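Local coordinates for protein pleckstrin homology domain-containing family M member 2 (Homo sapiens, PDB 3CXB) that binds the Salmonella effector SifA through its PH domain and probably links it to kinesin, at residues K2-L6 with E88-W92; L6-A10 with L79-A83; N29-Y33 with L45-M49. All coordinates share one frame. Residue numbers count along the deposited sequence, not the author numbering.

Contact 1: residues K2-L6 with E88-W92; sequences KEGML and EMAEW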
loop_
_atom_site.group_PDB
_atom_site.type_symbol
_atom_site.label_atom_id
_atom_site.label_comp_id
_atom_site.label_asym_id
_atom_site.label_seq_id
_atom_site.Cartn_x
_atom_site.Cartn_y
_atom_site.Cartn_z
ATOM N N LYS B 2 -11.285 -4.010 -3.970
ATOM C CA LYS B 2 -10.806 -3.589 -5.273
ATOM C C LYS B 2 -9.385 -4.074 -5.452
ATOM O O LYS B 2 -8.728 -4.455 -4.484
ATOM C CB LYS B 2 -10.842 -2.069 -5.415
ATOM C CG LYS B 2 -9.757 -1.335 -4.648
ATOM C CD LYS B 2 -9.600 0.091 -5.145
ATOM C CE LYS B 2 -9.133 0.106 -6.601
ATOM N NZ LYS B 2 -9.137 1.475 -7.233
ATOM N N GLU B 3 -8.918 -4.059 -6.694
ATOM C CA GLU B 3 -7.566 -4.505 -6.997
ATOM C C GLU B 3 -6.936 -3.574 -8.003
ATOM O O GLU B 3 -7.641 -2.865 -8.717
ATOM C CB GLU B 3 -7.573 -5.938 -7.566
ATOM C CG GLU B 3 -8.440 -6.136 -8.808
ATOM C CD GLU B 3 -8.332 -7.533 -9.413
ATOM O OE1 GLU B 3 -7.239 -7.889 -9.913
ATOM O OE2 GLU B 3 -9.344 -8.272 -9.393
ATOM N N GLY B 4 -5.613 -3.580 -8.074
ATOM C CA GLY B 4 -4.960 -2.726 -9.023
ATOM C C GLY B 4 -3.466 -2.787 -8.891
ATOM O O GLY B 4 -2.930 -3.337 -7.932
ATOM N N MET B 5 -2.797 -2.204 -9.868
ATOM C CA MET B 5 -1.353 -2.173 -9.893
ATOM C C MET B 5 -0.882 -0.865 -9.248
ATOM O O MET B 5 -1.464 0.191 -9.481
ATOM C CB MET B 5 -0.871 -2.256 -11.346
ATOM C CG MET B 5 0.511 -2.896 -11.518
ATOM S SD MET B 5 0.536 -4.686 -11.102
ATOM C CE MET B 5 0.162 -5.375 -12.638
ATOM N N LEU B 6 0.160 -0.935 -8.428
ATOM C CA LEU B 6 0.694 0.252 -7.767
ATOM C C LEU B 6 2.209 0.134 -7.703
ATOM O O LEU B 6 2.792 -0.778 -8.286
ATOM C CB LEU B 6 0.133 0.376 -6.337
ATOM C CG LEU B 6 -1.311 0.851 -6.068
ATOM C CD1 LEU B 6 -2.359 -0.054 -6.697
ATOM C CD2 LEU B 6 -1.532 0.853 -4.584
ATOM N N GLU B 88 -7.173 7.663 -8.474
ATOM C CA GLU B 88 -6.973 6.281 -8.072
ATOM C C GLU B 88 -6.511 6.239 -6.616
ATOM O O GLU B 88 -7.035 5.467 -5.805
ATOM C CB GLU B 88 -5.930 5.598 -8.964
ATOM C CG GLU B 88 -5.684 4.137 -8.583
ATOM C CD GLU B 88 -4.666 3.429 -9.468
ATOM O OE1 GLU B 88 -4.421 2.221 -9.236
ATOM O OE2 GLU B 88 -4.114 4.072 -10.386
ATOM N N MET B 89 -5.538 7.077 -6.284
ATOM C CA MET B 89 -5.022 7.113 -4.931
ATOM C C MET B 89 -6.133 7.487 -3.951
ATOM O O MET B 89 -6.263 6.872 -2.904
ATOM C CB MET B 89 -3.850 8.080 -4.848
ATOM C CG MET B 89 -4.162 9.370 -4.169
ATOM S SD MET B 89 -3.581 9.301 -2.502
ATOM C CE MET B 89 -2.047 10.337 -2.639
ATOM N N ALA B 90 -6.956 8.463 -4.292
ATOM C CA ALA B 90 -8.052 8.839 -3.412
ATOM C C ALA B 90 -9.035 7.675 -3.283
ATOM O O ALA B 90 -9.718 7.505 -2.252
ATOM C CB ALA B 90 -8.755 10.039 -3.962
ATOM N N GLU B 91 -9.111 6.875 -4.343
ATOM C CA GLU B 91 -10.012 5.733 -4.337
ATOM C C GLU B 91 -9.475 4.673 -3.389
ATOM O O GLU B 91 -10.218 4.068 -2.617
ATOM C CB GLU B 91 -10.154 5.155 -5.735
ATOM C CG GLU B 91 -11.406 4.325 -5.875
ATOM C CD GLU B 91 -11.623 3.834 -7.279
ATOM O OE1 GLU B 91 -12.676 3.202 -7.516
ATOM O OE2 GLU B 91 -10.742 4.079 -8.137
ATOM N N TRP B 92 -8.167 4.467 -3.446
ATOM C CA TRP B 92 -7.541 3.496 -2.579
ATOM C C TRP B 92 -7.673 3.964 -1.149
ATOM O O TRP B 92 -8.078 3.204 -0.261
ATOM C CB TRP B 92 -6.061 3.336 -2.924
ATOM C CG TRP B 92 -5.802 2.277 -3.955
ATOM C CD1 TRP B 92 -5.287 2.449 -5.216
ATOM C CD2 TRP B 92 -6.002 0.875 -3.793
ATOM N NE1 TRP B 92 -5.149 1.237 -5.842
ATOM C CE2 TRP B 92 -5.583 0.252 -4.990
ATOM C CE3 TRP B 92 -6.494 0.083 -2.751
ATOM C CZ2 TRP B 92 -5.639 -1.129 -5.172
ATOM C CZ3 TRP B 92 -6.551 -1.286 -2.931
ATOM C CH2 TRP B 92 -6.125 -1.881 -4.134
#

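Contact 2: residues L6-A10 with L79-A83; sequences LHYKA and LELSA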
loop_
_atom_site.group_PDB
_atom_site.type_symbol
_atom_site.label_atom_id
_atom_site.label_comp_id
_atom_site.label_asym_id
_atom_site.label_seq_id
_atom_site.Cartn_x
_atom_site.Cartn_y
_atom_site.Cartn_z
ATOM N N LEU B 6 0.160 -0.935 -8.428
ATOM C CA LEU B 6 0.694 0.252 -7.767
ATOM C C LEU B 6 2.209 0.134 -7.703
ATOM O O LEU B 6 2.792 -0.778 -8.286
ATOM C CB LEU B 6 0.133 0.376 -6.337
ATOM C CG LEU B 6 -1.311 0.851 -6.068
ATOM C CD1 LEU B 6 -2.359 -0.054 -6.697
ATOM C CD2 LEU B 6 -1.532 0.853 -4.584
ATOM N N HIS B 7 2.844 1.068 -7.010
ATOM C CA HIS B 7 4.293 1.047 -6.833
ATOM C C HIS B 7 4.513 1.113 -5.324
ATOM O O HIS B 7 3.584 1.418 -4.577
ATOM C CB HIS B 7 4.950 2.257 -7.510
ATOM C CG HIS B 7 4.767 2.296 -8.996
ATOM N ND1 HIS B 7 5.324 3.276 -9.791
ATOM C CD2 HIS B 7 4.073 1.488 -9.832
ATOM C CE1 HIS B 7 4.977 3.072 -11.050
ATOM N NE2 HIS B 7 4.217 1.994 -11.102
ATOM N N TYR B 8 5.720 0.816 -4.864
ATOM C CA TYR B 8 5.970 0.887 -3.438
ATOM C C TYR B 8 7.445 1.073 -3.154
ATOM O O TYR B 8 8.286 0.389 -3.725
ATOM C CB TYR B 8 5.425 -0.367 -2.738
ATOM C CG TYR B 8 6.184 -1.653 -2.994
ATOM C CD1 TYR B 8 7.290 -1.998 -2.220
ATOM C CD2 TYR B 8 5.796 -2.530 -4.009
ATOM C CE1 TYR B 8 7.996 -3.183 -2.449
ATOM C CE2 TYR B 8 6.498 -3.723 -4.248
ATOM C CZ TYR B 8 7.597 -4.038 -3.463
ATOM O OH TYR B 8 8.308 -5.195 -3.686
ATOM N N LYS B 9 7.758 2.022 -2.282
ATOM C CA LYS B 9 9.141 2.293 -1.925
ATOM C C LYS B 9 9.666 1.163 -1.063
ATOM O O LYS B 9 10.841 0.812 -1.135
ATOM C CB LYS B 9 9.241 3.618 -1.166
ATOM C CG LYS B 9 10.640 3.966 -0.678
ATOM C CD LYS B 9 10.685 5.405 -0.166
ATOM C CE LYS B 9 12.033 5.768 0.445
ATOM N NZ LYS B 9 12.363 4.899 1.608
ATOM N N ALA B 10 8.775 0.589 -0.260
ATOM C CA ALA B 10 9.122 -0.503 0.642
ATOM C C ALA B 10 10.077 -1.501 -0.002
ATOM O O ALA B 10 10.230 -1.539 -1.227
ATOM C CB ALA B 10 7.851 -1.214 1.120
ATOM N N LEU B 79 3.888 0.563 4.767
ATOM C CA LEU B 79 3.920 0.241 3.358
ATOM C C LEU B 79 3.815 1.535 2.547
ATOM O O LEU B 79 2.783 2.194 2.562
ATOM C CB LEU B 79 2.762 -0.709 3.033
ATOM C CG LEU B 79 2.521 -1.106 1.574
ATOM C CD1 LEU B 79 3.806 -1.648 0.968
ATOM C CD2 LEU B 79 1.401 -2.139 1.496
ATOM N N GLU B 80 4.884 1.922 1.860
ATOM C CA GLU B 80 4.830 3.146 1.061
ATOM C C GLU B 80 4.329 2.813 -0.336
ATOM O O GLU B 80 5.014 2.145 -1.110
ATOM C CB GLU B 80 6.208 3.800 0.965
ATOM C CG GLU B 80 6.573 4.709 2.131
ATOM C CD GLU B 80 6.024 6.124 2.011
ATOM O OE1 GLU B 80 6.420 6.978 2.839
ATOM O OE2 GLU B 80 5.197 6.384 1.101
ATOM N N LEU B 81 3.126 3.276 -0.651
ATOM C CA LEU B 81 2.539 3.013 -1.954
ATOM C C LEU B 81 2.462 4.279 -2.796
ATOM O O LEU B 81 2.604 5.385 -2.292
ATOM C CB LEU B 81 1.137 2.419 -1.787
ATOM C CG LEU B 81 1.000 1.071 -1.075
ATOM C CD1 LEU B 81 -0.474 0.727 -0.891
ATOM C CD2 LEU B 81 1.688 -0.013 -1.888
ATOM N N SER B 82 2.241 4.104 -4.092
ATOM C CA SER B 82 2.133 5.233 -5.007
ATOM C C SER B 82 1.235 4.857 -6.171
ATOM O O SER B 82 1.418 3.808 -6.778
ATOM C CB SER B 82 3.508 5.628 -5.540
ATOM O OG SER B 82 3.427 6.845 -6.261
ATOM N N ALA B 83 0.257 5.704 -6.470
ATOM C CA ALA B 83 -0.661 5.441 -7.569
ATOM C C ALA B 83 -0.204 6.216 -8.797
ATOM O O ALA B 83 0.861 6.835 -8.782
ATOM C CB ALA B 83 -2.074 5.840 -7.185
#

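Contact 3: residues N29-Y33 with L45-M49; sequences NGILY and LSVNM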
loop_
_atom_site.group_PDB
_atom_site.type_symbol
_atom_site.label_atom_id
_atom_site.label_comp_id
_atom_site.label_asym_id
_atom_site.label_seq_id
_atom_site.Cartn_x
_atom_site.Cartn_y
_atom_site.Cartn_z
ATOM N N ASN B 29 -12.336 -8.569 1.097
ATOM C CA ASN B 29 -12.945 -8.718 2.400
ATOM C C ASN B 29 -12.370 -7.518 3.153
ATOM O O ASN B 29 -12.512 -6.368 2.716
ATOM C CB ASN B 29 -12.512 -10.035 3.047
ATOM C CG ASN B 29 -13.587 -10.631 3.927
ATOM O OD1 ASN B 29 -13.301 -11.412 4.836
ATOM N ND2 ASN B 29 -14.839 -10.277 3.656
ATOM N N GLY B 30 -11.709 -7.773 4.269
ATOM C CA GLY B 30 -11.126 -6.676 5.002
ATOM C C GLY B 30 -9.626 -6.854 5.014
ATOM O O GLY B 30 -8.920 -6.200 5.775
ATOM N N ILE B 31 -9.142 -7.754 4.162
ATOM C CA ILE B 31 -7.718 -8.043 4.090
ATOM C C ILE B 31 -7.037 -7.471 2.842
ATOM O O ILE B 31 -7.613 -7.404 1.755
ATOM C CB ILE B 31 -7.504 -9.558 4.208
ATOM C CG1 ILE B 31 -8.085 -10.019 5.557
ATOM C CG2 ILE B 31 -6.026 -9.900 4.019
ATOM C CD1 ILE B 31 -7.919 -11.483 5.880
ATOM N N LEU B 32 -5.811 -7.017 3.008
ATOM C CA LEU B 32 -5.089 -6.440 1.896
ATOM C C LEU B 32 -3.899 -7.305 1.557
ATOM O O LEU B 32 -3.052 -7.587 2.417
ATOM C CB LEU B 32 -4.586 -5.036 2.255
ATOM C CG LEU B 32 -3.697 -4.346 1.216
ATOM C CD1 LEU B 32 -4.552 -3.828 0.072
ATOM C CD2 LEU B 32 -2.980 -3.188 1.847
ATOM N N TYR B 33 -3.823 -7.717 0.302
ATOM C CA TYR B 33 -2.711 -8.542 -0.125
ATOM C C TYR B 33 -1.859 -7.788 -1.121
ATOM O O TYR B 33 -2.369 -7.021 -1.932
ATOM C CB TYR B 33 -3.225 -9.816 -0.779
ATOM C CG TYR B 33 -4.354 -10.488 -0.041
ATOM C CD1 TYR B 33 -5.629 -9.953 -0.057
ATOM C CD2 TYR B 33 -4.152 -11.681 0.634
ATOM C CE1 TYR B 33 -6.687 -10.596 0.574
ATOM C CE2 TYR B 33 -5.196 -12.331 1.270
ATOM C CZ TYR B 33 -6.461 -11.781 1.231
ATOM O OH TYR B 33 -7.521 -12.400 1.845
ATOM N N LEU B 45 3.216 -9.436 0.907
ATOM C CA LEU B 45 2.730 -8.911 2.175
ATOM C C LEU B 45 1.229 -9.043 2.297
ATOM O O LEU B 45 0.489 -8.833 1.343
ATOM C CB LEU B 45 3.088 -7.443 2.333
ATOM C CG LEU B 45 2.301 -6.718 3.435
ATOM C CD1 LEU B 45 2.681 -7.276 4.780
ATOM C CD2 LEU B 45 2.599 -5.227 3.396
ATOM N N SER B 46 0.778 -9.368 3.494
ATOM C CA SER B 46 -0.632 -9.527 3.751
ATOM C C SER B 46 -0.960 -8.816 5.058
ATOM O O SER B 46 -0.356 -9.109 6.086
ATOM C CB SER B 46 -0.946 -11.013 3.855
ATOM O OG SER B 46 -2.262 -11.227 4.328
ATOM N N VAL B 47 -1.906 -7.881 5.024
ATOM C CA VAL B 47 -2.262 -7.141 6.230
ATOM C C VAL B 47 -3.728 -7.192 6.568
ATOM O O VAL B 47 -4.581 -6.992 5.716
ATOM C CB VAL B 47 -1.889 -5.660 6.121
ATOM C CG1 VAL B 47 -0.394 -5.487 6.207
ATOM C CG2 VAL B 47 -2.389 -5.119 4.821
ATOM N N ASN B 48 -4.017 -7.452 7.830
ATOM C CA ASN B 48 -5.391 -7.496 8.263
ATOM C C ASN B 48 -5.826 -6.079 8.616
ATOM O O ASN B 48 -5.580 -5.588 9.723
ATOM C CB ASN B 48 -5.545 -8.409 9.479
ATOM C CG ASN B 48 -6.982 -8.501 9.958
ATOM O OD1 ASN B 48 -7.256 -9.060 11.020
ATOM N ND2 ASN B 48 -7.910 -7.957 9.175
ATOM N N MET B 49 -6.436 -5.414 7.643
ATOM C CA MET B 49 -6.963 -4.068 7.826
ATOM C C MET B 49 -8.074 -4.193 8.880
ATOM O O MET B 49 -8.836 -5.176 8.901
ATOM C CB MET B 49 -7.560 -3.587 6.511
ATOM C CG MET B 49 -6.842 -2.455 5.849
ATOM S SD MET B 49 -5.208 -2.806 5.240
ATOM C CE MET B 49 -4.628 -1.141 5.206
#

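Contact 1: residues K2-L6 with E88-W92
The ammonium group of Lys2 is held in two ways by helix residues 88-92. Its NZ lies 3.2 Å from Glu91 OE2, a salt bridge whose hydrogen bond is weak, and it also stands over the indole of Trp92, 4.3 Å from the centroid of the five-membered ring and only 14° off the ring normal, a cation-pi geometry. The aliphatic part of the same side chain uses the ring too: Lys2 CD is 3.8 Å from the centroid of the six-membered ring, 5° off its normal, so the CH-pi contact is almost exactly perpendicular to the indole plane. On the opposite face Leu6 completes a sandwich, with CD2 4.1 Å from the five-membered-ring centroid and 19° off the normal, while Leu6 CD1 approaches Trp92 CE2 at 3.7 Å. This is the packing of the C-terminal helix of a PH domain against the first strand of its sheet; the segment axes approach to 10.8 Å and run at 139° to each other, a spacing bridged by side chains. The edge of the indole reaches the strand backbone at Gly4, whose N is 3.8 Å from Trp92 CZ2; with no side chain there, the ring edge can lie close to the main chain. Glu88 points toward the strand as well, its OE1 4.0 Å from Leu6 CD1 and 3.6 Å from Met5 O. Beyond the pair, Trp92 also touches Val25 of the adjoining strand 21-28, and Leu6 packs on Phe69.

Contact 2: residues L6-A10 with L79-A83
Antiparallel pairing joins residues 6-10 to 79-83, bringing side by side the strands of the PH-domain sheet that come first and last in the sequence. His7 and Ser82 form a hydrogen-bonded pair: His7 N donates to Ser82 O at 3.1 Å with an angle of 149°, and Ser82 N returns a weak bond to His7 O at 3.0 Å and 132°. Next along, Tyr8 and Leu81 make a non-hydrogen-bonded pair with CA atoms 4.3 Å apart. Lys9 N then reaches Glu80 O at 3.0 Å, although the position of that oxygen is less certain. The short strand axes pass 4.5 Å apart at 139°, well away from strict antiparallel alignment. Tyr8 and Leu81 share one face, where Tyr8 CB is 3.8 Å from Leu81 CD2; Leu6 CD2 likewise lies 3.8 Å from Leu81 CD1, and both leucines touch Phe69. His7 and Ser82 occupy the other face beside Trp20. The chemistry is therefore two-sided, with backbone bonds setting the register while apolar contacts concentrate on the Leu81 face.

Contact 3: residues N29-Y33 with L45-M49
Strands 31-33 and 45-48 run antiparallel, their short axes 4.8 Å apart at closest approach and 168° between directions. Leu32 and Val47 form the hydrogen-bonded pair at the centre: Leu32 N donates to Val47 O at 3.0 Å and 174°, and Val47 N to Leu32 O at 2.9 Å and 169°, both nearly linear. Non-hydrogen-bonded pairs flank it, Ile31 with Asn48 (CA to CA 4.8 Å) and Tyr33 with Ser46 (CA to CA 4.5 Å). The two strands form a beta hairpin of the PH-domain sheet, with strand 45-48 at one edge. Leu32 and Val47 project to the same, buried face, where Leu32 CB meets Val47 CG2 at 3.4 Å and Met49 SD at 3.8 Å. Leu32 and Met49 both reach Leu96 of helix 86-100, and Val47 packs on Leu73. On the other face the contacts are looser and partly polar: Ile31 CG2 is 4.0 Å from Ser46 OG, and Tyr33 CD2 4.2 Å from that same Ser46 OG. Apolar side chains on the Leu32 face and hydroxyl and amide groups on the Ile31 face imply a hairpin with one side given to the core and the other more open to solvent.

Overall arrangement
From the N terminus, strand 2-8 enters both contact 1 and contact 2, which share Leu6. Contact 2 closes a loop of 68 intervening residues by pairing this strand with 79-82; contact 1 closes a slightly longer one on helix 86-100, which follows directly in the chain. The hairpin of contact 3, with only 11 residues between its segments, falls within both loops. Contacts 1 and 2 meet where Met89 CB lies 3.7 Å from Ala83 CB, and contacts 2 and 3 where Leu79 CD2 lies 3.8 Å from Leu45 CD2. Contacts 1 and 3 do not touch. Together they tie the chain's two ends and an edge hairpin to one antiparallel sheet.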